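Local coordinates for protein pyroglutatmate porin OpdO (Pseudomonas aeruginosa, PDB 3SZV) that probably forms a beta-barrel channel in the bacterial outer membrane through which small carboxylates such as pyroglutamate can enter, at residues 300-305 with 375-380; 314-319 with 330-335; 349-354 with 381-386. All coordinates share one frame; numbering follows the deposited sequence.

Contact 1. Residues 300-305 with 375-380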
loop_
_atom_site.group_PDB
_atom_site.type_symbol
_atom_site.label_atom_id
_atom_site.label_comp_id
_atom_site.label_asym_id
_atom_site.label_seq_id
_atom_site.Cartn_x
_atom_site.Cartn_y
_atom_site.Cartn_z
ATOM N N ILE A 300 -1.202 -1.407 -10.774
ATOM C CA ILE A 300 -2.628 -1.701 -10.717
ATOM C C ILE A 300 -2.881 -3.115 -10.175
ATOM O O ILE A 300 -2.123 -3.567 -9.306
ATOM C CB ILE A 300 -3.305 -1.387 -12.071
ATOM C CG1 ILE A 300 -2.668 -2.165 -13.227
ATOM C CG2 ILE A 300 -3.241 0.109 -12.341
ATOM C CD1 ILE A 300 -3.533 -2.145 -14.485
ATOM N N GLN A 301 -3.930 -3.807 -10.626
ATOM C CA GLN A 301 -4.336 -5.024 -9.923
ATOM C C GLN A 301 -3.268 -6.101 -9.960
ATOM O O GLN A 301 -2.944 -6.711 -8.934
ATOM C CB GLN A 301 -5.660 -5.571 -10.463
ATOM C CG GLN A 301 -6.142 -6.820 -9.740
ATOM C CD GLN A 301 -7.555 -7.221 -10.141
ATOM O OE1 GLN A 301 -8.386 -6.378 -10.486
ATOM N NE2 GLN A 301 -7.836 -8.520 -10.100
ATOM N N ILE A 302 -2.720 -6.337 -11.140
ATOM C CA ILE A 302 -1.710 -7.379 -11.291
ATOM C C ILE A 302 -0.320 -6.781 -11.485
ATOM O O ILE A 302 0.596 -7.008 -10.678
ATOM C CB ILE A 302 -2.052 -8.325 -12.449
ATOM C CG1 ILE A 302 -3.404 -9.008 -12.185
ATOM C CG2 ILE A 302 -0.948 -9.376 -12.636
ATOM C CD1 ILE A 302 -3.884 -9.906 -13.301
ATOM N N GLY A 303 -0.165 -5.986 -12.532
ATOM C CA GLY A 303 1.155 -5.512 -12.911
ATOM C C GLY A 303 1.584 -4.169 -12.362
ATOM O O GLY A 303 0.753 -3.317 -12.002
ATOM N N ASP A 304 2.896 -3.976 -12.286
ATOM C CA ASP A 304 3.451 -2.714 -11.830
ATOM C C ASP A 304 3.932 -1.812 -12.970
ATOM O O ASP A 304 4.224 -0.630 -12.751
ATOM C CB ASP A 304 4.565 -2.922 -10.786
ATOM C CG ASP A 304 5.740 -3.705 -11.314
ATOM O OD1 ASP A 304 5.849 -3.913 -12.552
ATOM O OD2 ASP A 304 6.588 -4.102 -10.479
ATOM N N PHE A 305 3.993 -2.365 -14.182
ATOM C CA PHE A 305 4.506 -1.643 -15.343
ATOM C C PHE A 305 5.885 -1.061 -15.049
ATOM O O PHE A 305 6.268 0.002 -15.532
ATOM C CB PHE A 305 3.464 -0.644 -15.862
ATOM C CG PHE A 305 2.278 -1.337 -16.471
ATOM C CD1 PHE A 305 2.222 -1.578 -17.841
ATOM C CD2 PHE A 305 1.265 -1.842 -15.663
ATOM C CE1 PHE A 305 1.158 -2.275 -18.400
ATOM C CE2 PHE A 305 0.201 -2.533 -16.212
ATOM C CZ PHE A 305 0.143 -2.749 -17.586
ATOM N N ARG A 375 -13.301 -7.786 -8.371
ATOM C CA ARG A 375 -12.198 -7.182 -9.109
ATOM C C ARG A 375 -11.790 -8.114 -10.240
ATOM O O ARG A 375 -11.341 -9.236 -10.003
ATOM C CB ARG A 375 -10.998 -6.932 -8.189
ATOM C CG ARG A 375 -11.354 -6.166 -6.914
ATOM C CD ARG A 375 -10.108 -5.820 -6.097
ATOM N NE ARG A 375 -9.219 -4.946 -6.854
ATOM C CZ ARG A 375 -7.892 -4.932 -6.750
ATOM N NH1 ARG A 375 -7.264 -5.753 -5.911
ATOM N NH2 ARG A 375 -7.178 -4.103 -7.508
ATOM N N ASN A 376 -11.950 -7.653 -11.474
ATOM C CA ASN A 376 -11.662 -8.477 -12.629
ATOM C C ASN A 376 -10.503 -7.862 -13.404
ATOM O O ASN A 376 -10.478 -6.655 -13.638
ATOM C CB ASN A 376 -12.931 -8.572 -13.487
ATOM C CG ASN A 376 -12.680 -9.156 -14.859
ATOM O OD1 ASN A 376 -12.742 -8.444 -15.862
ATOM N ND2 ASN A 376 -12.406 -10.454 -14.918
ATOM N N ALA A 377 -9.525 -8.680 -13.772
ATOM C CA ALA A 377 -8.372 -8.188 -14.513
ATOM C C ALA A 377 -8.020 -9.112 -15.665
ATOM O O ALA A 377 -8.197 -10.335 -15.583
ATOM C CB ALA A 377 -7.179 -8.034 -13.598
ATOM N N THR A 378 -7.507 -8.508 -16.726
ATOM C CA THR A 378 -7.016 -9.240 -17.888
ATOM C C THR A 378 -5.652 -8.670 -18.227
ATOM O O THR A 378 -5.511 -7.452 -18.326
ATOM C CB THR A 378 -7.946 -9.003 -19.095
ATOM O OG1 THR A 378 -9.250 -9.500 -18.785
ATOM C CG2 THR A 378 -7.425 -9.720 -20.346
ATOM N N VAL A 379 -4.655 -9.537 -18.420
ATOM C CA VAL A 379 -3.329 -9.094 -18.818
ATOM C C VAL A 379 -2.936 -9.831 -20.086
ATOM O O VAL A 379 -3.097 -11.049 -20.156
ATOM C CB VAL A 379 -2.268 -9.432 -17.738
ATOM C CG1 VAL A 379 -0.865 -9.120 -18.249
ATOM C CG2 VAL A 379 -2.554 -8.689 -16.428
ATOM N N ARG A 380 -2.435 -9.097 -21.081
ATOM C CA ARG A 380 -1.872 -9.701 -22.294
ATOM C C ARG A 380 -0.485 -9.130 -22.516
ATOM O O ARG A 380 -0.280 -7.923 -22.434
ATOM C CB ARG A 380 -2.741 -9.428 -23.524
ATOM C CG ARG A 380 -4.157 -9.978 -23.423
ATOM C CD ARG A 380 -4.169 -11.487 -23.279
ATOM N NE ARG A 380 -5.535 -12.009 -23.212
ATOM C CZ ARG A 380 -6.120 -12.494 -22.119
ATOM N NH1 ARG A 380 -5.474 -12.538 -20.954
ATOM N NH2 ARG A 380 -7.364 -12.936 -22.186
HETATM O O HOH W 1 -8.668 -3.668 -9.925
HETATM O O HOH W 2 -4.280 -6.198 -6.441
#
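Gln301 and Arg375 run antiparallel alongside one another, their amide and guanidinium planes 40° apart. Gln301 CG stands over one face of the guanidinium, 3.6 Å above its plane and displaced from its centre; the anti position of CG relative to the backbone N (chi1 -179°) and the extended chain beyond it carry the amide on to Ala377. There Gln301 CD rests on Ala377 CB at 3.6 Å. Two waters join the guanidinium to Gln301, one to its amide oxygen and one to its backbone O. The first accepts from Arg375 NH2 and donates to Gln301 OE1 at 2.8 Å, while the second accepts from Arg375 NH1. Gln301 NE2 is bonded to Glu389, which accounts for the other half of the amide. Further along, Ile302 reaches the strand with CD1, which lies 3.8 Å from Ala377 CB and 3.6 Å from Val379 CG2, a small apolar patch beside the hydrated one. The side chains of Arg375, Ala377 and Val379 all start out toward the loop, whereas those of Asn376 and Thr378 point away, the alternation expected of a strand. Glu353 fixes the loop backbone by accepting from Ile302 N and Gly303 N. A long connection folded against what is probably the channel-facing side of the wall, beside Arg375 and Arg391, is consistent with the narrowed, arginine-lined channel of the OprD family.

Contact 2. Residues 314-319 with 330-335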
loop_
_atom_site.group_PDB
_atom_site.type_symbol
_atom_site.label_atom_id
_atom_site.label_comp_id
_atom_site.label_asym_id
_atom_site.label_seq_id
_atom_site.Cartn_x
_atom_site.Cartn_y
_atom_site.Cartn_z
ATOM N N GLN A 314 -1.963 5.210 -18.754
ATOM C CA GLN A 314 -3.143 4.709 -18.058
ATOM C C GLN A 314 -4.318 5.643 -18.288
ATOM O O GLN A 314 -4.162 6.867 -18.243
ATOM C CB GLN A 314 -2.898 4.622 -16.543
ATOM C CG GLN A 314 -4.165 4.208 -15.761
ATOM C CD GLN A 314 -3.979 4.026 -14.255
ATOM O OE1 GLN A 314 -4.939 3.687 -13.566
ATOM N NE2 GLN A 314 -2.773 4.270 -13.735
ATOM N N LEU A 315 -5.496 5.061 -18.501
ATOM C CA LEU A 315 -6.746 5.803 -18.384
ATOM C C LEU A 315 -7.627 5.073 -17.378
ATOM O O LEU A 315 -7.751 3.849 -17.432
ATOM C CB LEU A 315 -7.436 5.958 -19.745
ATOM C CG LEU A 315 -6.773 6.988 -20.669
ATOM C CD1 LEU A 315 -7.355 6.929 -22.080
ATOM C CD2 LEU A 315 -6.891 8.401 -20.092
ATOM N N ARG A 316 -8.233 5.833 -16.465
ATOM C CA ARG A 316 -9.046 5.279 -15.397
ATOM C C ARG A 316 -10.331 6.069 -15.266
ATOM O O ARG A 316 -10.316 7.304 -15.314
ATOM C CB ARG A 316 -8.298 5.337 -14.066
ATOM C CG ARG A 316 -9.135 4.890 -12.891
ATOM C CD ARG A 316 -8.347 4.913 -11.593
ATOM N NE ARG A 316 -9.251 4.785 -10.463
ATOM C CZ ARG A 316 -8.919 4.265 -9.289
ATOM N NH1 ARG A 316 -7.687 3.804 -9.091
ATOM N NH2 ARG A 316 -9.818 4.195 -8.324
ATOM N N TYR A 317 -11.438 5.351 -15.101
ATOM C CA TYR A 317 -12.737 5.978 -14.884
ATOM C C TYR A 317 -13.362 5.455 -13.601
ATOM O O TYR A 317 -13.353 4.244 -13.346
ATOM C CB TYR A 317 -13.672 5.698 -16.071
ATOM C CG TYR A 317 -15.077 6.203 -15.851
ATOM C CD1 TYR A 317 -16.121 5.325 -15.594
ATOM C CD2 TYR A 317 -15.353 7.565 -15.873
ATOM C CE1 TYR A 317 -17.405 5.794 -15.375
ATOM C CE2 TYR A 317 -16.636 8.047 -15.650
ATOM C CZ TYR A 317 -17.658 7.156 -15.404
ATOM O OH TYR A 317 -18.923 7.644 -15.184
ATOM N N ASP A 318 -13.908 6.366 -12.792
ATOM C CA ASP A 318 -14.687 5.979 -11.617
ATOM C C ASP A 318 -16.048 6.654 -11.631
ATOM O O ASP A 318 -16.176 7.799 -12.070
ATOM C CB ASP A 318 -14.009 6.416 -10.306
ATOM C CG ASP A 318 -12.681 5.730 -10.059
ATOM O OD1 ASP A 318 -12.634 4.832 -9.194
ATOM O OD2 ASP A 318 -11.685 6.121 -10.691
ATOM N N TYR A 319 -17.060 5.960 -11.121
ATOM C CA TYR A 319 -18.353 6.569 -10.898
ATOM C C TYR A 319 -18.836 6.224 -9.496
ATOM O O TYR A 319 -18.847 5.056 -9.096
ATOM C CB TYR A 319 -19.386 6.125 -11.946
ATOM C CG TYR A 319 -20.662 6.932 -11.858
ATOM C CD1 TYR A 319 -20.718 8.223 -12.371
ATOM C CD2 TYR A 319 -21.812 6.423 -11.243
ATOM C CE1 TYR A 319 -21.870 8.981 -12.295
ATOM C CE2 TYR A 319 -22.971 7.177 -11.160
ATOM C CZ TYR A 319 -23.001 8.460 -11.685
ATOM O OH TYR A 319 -24.138 9.213 -11.599
ATOM N N SER A 330 -20.281 1.201 -6.250
ATOM C CA SER A 330 -19.088 1.794 -6.844
ATOM C C SER A 330 -18.701 1.064 -8.128
ATOM O O SER A 330 -18.902 -0.145 -8.249
ATOM C CB SER A 330 -17.913 1.747 -5.858
ATOM O OG SER A 330 -17.645 0.415 -5.454
ATOM N N PHE A 331 -18.144 1.809 -9.076
ATOM C CA PHE A 331 -17.624 1.234 -10.305
ATOM C C PHE A 331 -16.307 1.911 -10.625
ATOM O O PHE A 331 -16.192 3.136 -10.544
ATOM C CB PHE A 331 -18.601 1.461 -11.464
ATOM C CG PHE A 331 -18.072 0.995 -12.800
ATOM C CD1 PHE A 331 -18.192 -0.333 -13.178
ATOM C CD2 PHE A 331 -17.426 1.876 -13.664
ATOM C CE1 PHE A 331 -17.705 -0.772 -14.405
ATOM C CE2 PHE A 331 -16.948 1.443 -14.897
ATOM C CZ PHE A 331 -17.080 0.116 -15.261
ATOM N N MET A 332 -15.318 1.110 -11.001
ATOM C CA MET A 332 -14.065 1.627 -11.534
ATOM C C MET A 332 -13.623 0.758 -12.706
ATOM O O MET A 332 -13.770 -0.467 -12.664
ATOM C CB MET A 332 -12.985 1.637 -10.450
ATOM C CG MET A 332 -11.638 2.194 -10.933
ATOM S SD MET A 332 -10.542 1.014 -11.759
ATOM C CE MET A 332 -10.096 -0.022 -10.376
ATOM N N SER A 333 -13.106 1.376 -13.761
ATOM C CA SER A 333 -12.424 0.599 -14.784
ATOM C C SER A 333 -11.177 1.355 -15.212
ATOM O O SER A 333 -11.174 2.585 -15.302
ATOM C CB SER A 333 -13.347 0.318 -15.969
ATOM O OG SER A 333 -12.842 -0.754 -16.755
ATOM N N ARG A 334 -10.109 0.621 -15.479
ATOM C CA ARG A 334 -8.875 1.263 -15.902
ATOM C C ARG A 334 -8.136 0.370 -16.880
ATOM O O ARG A 334 -8.350 -0.840 -16.922
ATOM C CB ARG A 334 -7.992 1.616 -14.700
ATOM C CG ARG A 334 -7.641 0.426 -13.835
ATOM C CD ARG A 334 -6.880 0.833 -12.583
ATOM N NE ARG A 334 -6.772 -0.317 -11.703
ATOM C CZ ARG A 334 -6.454 -0.254 -10.418
ATOM N NH1 ARG A 334 -6.149 0.912 -9.864
ATOM N NH2 ARG A 334 -6.413 -1.358 -9.684
ATOM N N TYR A 335 -7.279 0.992 -17.672
ATOM C CA TYR A 335 -6.531 0.301 -18.703
ATOM C C TYR A 335 -5.140 0.905 -18.720
ATOM O O TYR A 335 -4.985 2.135 -18.700
ATOM C CB TYR A 335 -7.213 0.494 -20.056
ATOM C CG TYR A 335 -6.471 -0.104 -21.228
ATOM C CD1 TYR A 335 -5.649 0.680 -22.029
ATOM C CD2 TYR A 335 -6.617 -1.444 -21.549
ATOM C CE1 TYR A 335 -4.981 0.131 -23.132
ATOM C CE2 TYR A 335 -5.956 -1.997 -22.649
ATOM C CZ TYR A 335 -5.141 -1.201 -23.416
ATOM O OH TYR A 335 -4.491 -1.768 -24.499
HETATM O O HOH W 3 -5.291 3.427 -10.916
HETATM O O HOH W 4 -14.668 3.898 -7.771
HETATM O O HOH W 5 -17.174 4.367 -7.413
#
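Arg316 and Arg334 run alongside each other in the same direction from a non-hydrogen-bonded pair in an antiparallel ladder, and form the compact part of this contact with Asp318 and Met332. Within its own strand Arg316 holds Asp318 in a side-on salt bridge: Arg316 NE meets Asp318 OD2 at 2.8 Å and Arg316 NH2 meets OD1 at 3.0 Å, both on syn lone pairs and close to the guanidinium plane, which fixes the rotation of the arginine. Met332 crosses Arg316 at about a right angle, its CG 3.6 Å from Arg316 NE. Its chain then bends, with chi3 at -69°, and CE sits 3.6 Å above the centre of the Arg334 guanidinium. The two guanidinium planes are 86° apart. Their NH1 atoms approach to 3.4 Å, a like-charge proximity probably eased by a water that accepts from both and donates to Gln314 OE1. Arg334 NE has its own acceptor, Asn355.

The opposite face is looser. Tyr317 CD1 and Phe331 CE2 meet edge against edge at 4.0 Å, and the Tyr319 and Tyr335 side chains lead away. Backbone pairing, tight where Tyr317 N donates to Ser333 O at 2.8 Å, slackens toward Tyr319, where the bond from Phe331 N to Tyr319 O is weak at 3.3 Å and a water bridges the same two atoms. Strands 311-320 and 329-343 form a hairpin in the barrel wall, flanked by strands 271-281 and 346-361 respectively.

Contact 3. Residues 349-354 with 381-386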
loop_
_atom_site.group_PDB
_atom_site.type_symbol
_atom_site.label_atom_id
_atom_site.label_comp_id
_atom_site.label_asym_id
_atom_site.label_seq_id
_atom_site.Cartn_x
_atom_site.Cartn_y
_atom_site.Cartn_z
ATOM N N GLY A 349 9.167 -5.352 -26.279
ATOM C CA GLY A 349 8.242 -5.907 -25.306
ATOM C C GLY A 349 7.039 -5.006 -25.101
ATOM O O GLY A 349 7.179 -3.789 -24.973
ATOM N N LYS A 350 5.855 -5.611 -25.092
ATOM C CA LYS A 350 4.613 -4.863 -24.912
ATOM C C LYS A 350 3.634 -5.661 -24.076
ATOM O O LYS A 350 3.604 -6.888 -24.129
ATOM C CB LYS A 350 3.984 -4.518 -26.264
ATOM C CG LYS A 350 3.515 -5.718 -27.051
ATOM C CD LYS A 350 3.015 -5.299 -28.426
ATOM C CE LYS A 350 2.531 -6.498 -29.227
ATOM N NZ LYS A 350 1.974 -6.080 -30.544
ATOM N N GLU A 351 2.825 -4.945 -23.304
ATOM C CA GLU A 351 1.812 -5.581 -22.479
ATOM C C GLU A 351 0.677 -4.610 -22.241
ATOM O O GLU A 351 0.857 -3.396 -22.286
ATOM C CB GLU A 351 2.399 -6.010 -21.126
ATOM C CG GLU A 351 3.013 -4.868 -20.327
ATOM C CD GLU A 351 3.311 -5.248 -18.890
ATOM O OE1 GLU A 351 2.797 -6.289 -18.427
ATOM O OE2 GLU A 351 4.046 -4.494 -18.213
ATOM N N TRP A 352 -0.504 -5.149 -21.979
ATOM C CA TRP A 352 -1.578 -4.296 -21.495
ATOM C C TRP A 352 -2.360 -5.008 -20.412
ATOM O O TRP A 352 -2.348 -6.245 -20.325
ATOM C CB TRP A 352 -2.493 -3.823 -22.636
ATOM C CG TRP A 352 -3.229 -4.897 -23.391
ATOM C CD1 TRP A 352 -2.856 -5.456 -24.585
ATOM C CD2 TRP A 352 -4.480 -5.511 -23.043
ATOM N NE1 TRP A 352 -3.782 -6.383 -24.988
ATOM C CE2 TRP A 352 -4.790 -6.436 -24.062
ATOM C CE3 TRP A 352 -5.366 -5.371 -21.967
ATOM C CZ2 TRP A 352 -5.945 -7.219 -24.038
ATOM C CZ3 TRP A 352 -6.513 -6.151 -21.947
ATOM C CH2 TRP A 352 -6.794 -7.060 -22.979
ATOM N N GLU A 353 -3.018 -4.218 -19.573
ATOM C CA GLU A 353 -3.841 -4.762 -18.503
ATOM C C GLU A 353 -5.097 -3.922 -18.349
ATOM O O GLU A 353 -5.035 -2.695 -18.352
ATOM C CB GLU A 353 -3.058 -4.800 -17.186
ATOM C CG GLU A 353 -3.894 -5.294 -16.005
ATOM C CD GLU A 353 -3.107 -5.435 -14.706
ATOM O OE1 GLU A 353 -1.851 -5.485 -14.746
ATOM O OE2 GLU A 353 -3.749 -5.482 -13.630
ATOM N N ARG A 354 -6.232 -4.600 -18.245
ATOM C CA ARG A 354 -7.490 -3.945 -17.933
ATOM C C ARG A 354 -7.972 -4.431 -16.575
ATOM O O ARG A 354 -7.871 -5.613 -16.266
ATOM C CB ARG A 354 -8.549 -4.275 -18.988
ATOM C CG ARG A 354 -9.884 -3.638 -18.674
ATOM C CD ARG A 354 -11.064 -4.402 -19.265
ATOM N NE ARG A 354 -11.005 -5.855 -19.071
ATOM C CZ ARG A 354 -11.146 -6.489 -17.905
ATOM N NH1 ARG A 354 -11.330 -5.821 -16.767
ATOM N NH2 ARG A 354 -11.086 -7.816 -17.875
ATOM N N SER A 381 0.473 -9.993 -22.814
ATOM C CA SER A 381 1.865 -9.579 -22.914
ATOM C C SER A 381 2.618 -10.440 -23.916
ATOM O O SER A 381 2.264 -11.594 -24.122
ATOM C CB SER A 381 2.518 -9.710 -21.536
ATOM O OG SER A 381 3.898 -9.385 -21.558
ATOM N N ASN A 382 3.668 -9.889 -24.508
ATOM C CA ASN A 382 4.527 -10.701 -25.366
ATOM C C ASN A 382 5.821 -11.095 -24.659
ATOM O O ASN A 382 6.734 -11.631 -25.287
ATOM C CB ASN A 382 4.802 -10.037 -26.730
ATOM C CG ASN A 382 5.707 -8.816 -26.631
ATOM O OD1 ASN A 382 6.158 -8.440 -25.550
ATOM N ND2 ASN A 382 5.982 -8.196 -27.777
ATOM N N PHE A 383 5.898 -10.840 -23.356
ATOM C CA PHE A 383 7.069 -11.246 -22.579
ATOM C C PHE A 383 6.734 -11.936 -21.262
ATOM O O PHE A 383 7.620 -12.200 -20.449
ATOM C CB PHE A 383 8.031 -10.072 -22.349
ATOM C CG PHE A 383 7.429 -8.923 -21.589
ATOM C CD1 PHE A 383 6.784 -7.901 -22.264
ATOM C CD2 PHE A 383 7.526 -8.856 -20.208
ATOM C CE1 PHE A 383 6.235 -6.832 -21.567
ATOM C CE2 PHE A 383 6.987 -7.786 -19.500
ATOM C CZ PHE A 383 6.330 -6.774 -20.181
ATOM N N ALA A 384 5.457 -12.232 -21.057
ATOM C CA ALA A 384 5.029 -12.903 -19.841
ATOM C C ALA A 384 3.734 -13.657 -20.091
ATOM O O ALA A 384 3.213 -13.664 -21.206
ATOM C CB ALA A 384 4.861 -11.899 -18.706
ATOM N N ASN A 385 3.217 -14.285 -19.039
ATOM C CA ASN A 385 2.005 -15.086 -19.131
ATOM C C ASN A 385 0.743 -14.245 -19.292
ATOM O O ASN A 385 0.499 -13.332 -18.508
ATOM C CB ASN A 385 1.873 -15.977 -17.892
ATOM N N ASP A 386 -0.040 -14.551 -20.325
ATOM C CA ASP A 386 -1.382 -13.980 -20.459
ATOM C C ASP A 386 -2.252 -14.573 -19.371
ATOM O O ASP A 386 -2.238 -15.787 -19.162
ATOM C CB ASP A 386 -1.991 -14.335 -21.815
ATOM C CG ASP A 386 -1.358 -13.582 -22.961
ATOM O OD1 ASP A 386 -1.811 -13.780 -24.114
ATOM O OD2 ASP A 386 -0.425 -12.797 -22.710
HETATM O O HOH W 6 3.893 -8.955 -18.680
#
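Glu351 and Ser381 face each other as an antiparallel non-hydrogen-bonded pair, and the ladder goes one step further with Asn382 N donating to Lys350 O at 3.0 Å before the chain turns away. On the strand, Lys350 N then takes a side-chain acceptor: Asn382 OD1 receives it at 2.9 Å. This bond is nearly straight at hydrogen, although the donor stands well above the amide carbonyl plane, 43° out of it. Asn382 CG lies between its backbone N and carbonyl carbon (chi1 70°), which sets the amide against the strand. Its ND2 is tied to Asp348 O and packs 3.6 Å from Lys350 CG, the two side chains crossing at about a right angle.

The Phe383 ring meets the same backbone, with Lys350 N at its edge. Its CD1 lies 3.9 Å from Gly349 CA, where no side chain intervenes, and its CZ lies 3.6 Å from Glu351 CD, with ring and carboxylate planes 63° apart. Within the turn, Phe383 N donates to Ser381 OG in an ST turn, and a water joins that hydroxyl to Glu351 OE1; both features belong to one of two modelled serine conformers and are correspondingly less certain. Ser381 N is held by Asp386 OD2 at 2.9 Å, drawing the two ends of the turn together. Residues 381-386 connect strand 371-381 to strand 387-399, while Phe383 reaches across strand 346-361 to touch Val341 and Arg343 on strand 329-343.

In the fold
From the N terminus, the chain first reaches 300-305, in the connection between strands 271-281 and 311-320. Contact 1 closes a long loop when 375-380 returns to this segment, after 69 intervening residues. Nested inside that loop, contact 2 joins successive hairpin strands at 314-319 and 330-335 and closes before contact 3 opens. Contact 3 starts at 349-354, still within contact 1, but finishes at 381-386, beyond it, so these two cross. Strand 346-361 is the physical go-between: it pairs with strand 329-343 and with strand 371-381. Together the contacts join four successive strands of the barrel wall to a loop that probably lies within the barrel and a turn at its rim.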